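Local coordinates for MutT/NUDIX family protein (Bacillus thuringiensis str. Al Hakam, PDB 3ID9) that probably hydrolyses nucleoside diphosphates linked to another moiety, as many members of the MutT/Nudix hydrolase family do, at residues R25-L30 / H97-L102. Sequence-based numbering, arbitrary orientation.
Sequences RVTGIL and HITFLL
R25 O accepts a hydrogen bond from I98 N, 2.7 Å away, and weaker C-H contacts from H97 CA and, in the imidazole plane, H97 CD2. The same ring edge reaches T27: H97 NE2 lies 2.7 Å from T27 OG1 in a hydrogen bond whose donor may be either partner. With H97 CG anti to the backbone N (chi1 -173°), the ring starts beside the carbonyl carbon; histidine suits this site because its rim offers a nitrogen to the hydroxyl and, next to it, a polarised C-H to the carbonyl. The strands run parallel, their short axes turned 28° from each other, and T27 and I29 bond to both flanking residues opposite: T27 to I98 and F100, I29 to F100 and L102. I29's two branches serve two neighbours, CD1 meeting T99 CG2 (3.6 Å) and CG2 meeting L101 CD2 (3.8 Å). On the other face G28, without a side chain, lets L102 CD1 settle 3.6 Å from its CA, and buried, apolar V26 and F100 touch through CG1 and CE1. In the Nudix alpha-beta-alpha sandwich this pair is flanked by strands 48-54 and, at L30, 35-40, and by 77-88 beyond H97-L102; helix 61-72 covers the F100/L102 face, helix 139-147 the I29 face.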
# COMPACT_ATOMS: atom_id res chain seq x y z
N ARG B 25 7.06 8.60 -1.95
CA ARG B 25 6.93 8.84 -3.38
C ARG B 25 5.82 8.03 -4.02
O ARG B 25 5.68 6.83 -3.74
CB ARG B 25 8.25 8.54 -4.09
CG ARG B 25 9.28 9.62 -3.86
CD ARG B 25 10.64 9.32 -4.45
NE ARG B 25 11.47 10.50 -4.29
CZ ARG B 25 11.30 11.62 -4.99
NH1 ARG B 25 10.35 11.69 -5.91
NH2 ARG B 25 12.06 12.68 -4.73
N VAL B 26 5.04 8.70 -4.86
CA VAL B 26 3.95 8.06 -5.57
C VAL B 26 4.29 8.00 -7.05
O VAL B 26 4.98 8.86 -7.57
CB VAL B 26 2.62 8.84 -5.40
CG1 VAL B 26 2.13 8.71 -3.98
CG2 VAL B 26 2.83 10.31 -5.76
N THR B 27 3.80 6.96 -7.72
CA THR B 27 4.03 6.79 -9.15
C THR B 27 2.70 6.41 -9.77
O THR B 27 1.96 5.61 -9.19
CB THR B 27 5.06 5.67 -9.42
OG1 THR B 27 6.37 6.15 -9.08
CG2 THR B 27 5.04 5.26 -10.89
N GLY B 28 2.41 6.98 -10.93
CA GLY B 28 1.16 6.69 -11.58
C GLY B 28 1.30 5.79 -12.80
O GLY B 28 2.23 5.92 -13.59
N ILE B 29 0.35 4.87 -12.94
CA ILE B 29 0.33 3.97 -14.07
C ILE B 29 -1.07 4.03 -14.67
O ILE B 29 -2.01 3.41 -14.18
CB ILE B 29 0.70 2.54 -13.64
CG1 ILE B 29 2.20 2.51 -13.30
CG2 ILE B 29 0.39 1.56 -14.76
CD1 ILE B 29 2.77 1.15 -13.06
N LEU B 30 -1.18 4.84 -15.73
CA LEU B 30 -2.43 5.04 -16.43
C LEU B 30 -2.36 4.27 -17.73
O LEU B 30 -1.64 4.64 -18.66
CB LEU B 30 -2.63 6.54 -16.69
CG LEU B 30 -4.03 7.05 -17.07
CD1 LEU B 30 -3.98 8.56 -17.25
CD2 LEU B 30 -4.52 6.39 -18.36
N HIS B 97 7.78 3.90 -1.34
CA HIS B 97 7.39 4.19 -2.72
C HIS B 97 6.08 3.48 -3.10
O HIS B 97 6.04 2.26 -3.19
CB HIS B 97 8.51 3.75 -3.67
CG HIS B 97 8.28 4.15 -5.10
ND1 HIS B 97 9.03 3.65 -6.15
CD2 HIS B 97 7.39 5.02 -5.65
CE1 HIS B 97 8.61 4.19 -7.28
NE2 HIS B 97 7.62 5.02 -7.01
N ILE B 98 5.03 4.26 -3.34
CA ILE B 98 3.73 3.69 -3.71
C ILE B 98 3.40 3.90 -5.20
O ILE B 98 3.54 5.00 -5.73
CB ILE B 98 2.57 4.32 -2.89
CG1 ILE B 98 2.70 3.96 -1.40
CG2 ILE B 98 1.24 3.79 -3.40
CD1 ILE B 98 3.61 4.87 -0.63
N THR B 99 2.95 2.83 -5.86
CA THR B 99 2.57 2.87 -7.27
C THR B 99 1.06 2.68 -7.40
O THR B 99 0.52 1.67 -6.94
CB THR B 99 3.28 1.78 -8.09
OG1 THR B 99 4.66 2.12 -8.27
CG2 THR B 99 2.64 1.64 -9.47
N PHE B 100 0.40 3.64 -8.04
CA PHE B 100 -1.05 3.58 -8.23
C PHE B 100 -1.51 3.28 -9.66
O PHE B 100 -0.95 3.81 -10.61
CB PHE B 100 -1.70 4.93 -7.87
CG PHE B 100 -1.72 5.23 -6.40
CD1 PHE B 100 -1.03 6.32 -5.90
CD2 PHE B 100 -2.48 4.44 -5.53
CE1 PHE B 100 -1.10 6.63 -4.55
CE2 PHE B 100 -2.55 4.74 -4.18
CZ PHE B 100 -1.86 5.84 -3.68
N LEU B 101 -2.53 2.44 -9.79
CA LEU B 101 -3.11 2.17 -11.10
C LEU B 101 -4.11 3.31 -11.20
O LEU B 101 -5.02 3.42 -10.37
CB LEU B 101 -3.85 0.84 -11.14
CG LEU B 101 -2.96 -0.38 -11.36
CD1 LEU B 101 -3.81 -1.65 -11.37
CD2 LEU B 101 -2.22 -0.22 -12.68
N LEU B 102 -3.94 4.18 -12.19
CA LEU B 102 -4.81 5.33 -12.36
C LEU B 102 -5.83 5.15 -13.48
O LEU B 102 -5.68 4.31 -14.36
CB LEU B 102 -3.97 6.57 -12.65
CG LEU B 102 -3.00 6.97 -11.54
CD1 LEU B 102 -2.08 8.09 -12.02
CD2 LEU B 102 -3.80 7.42 -10.32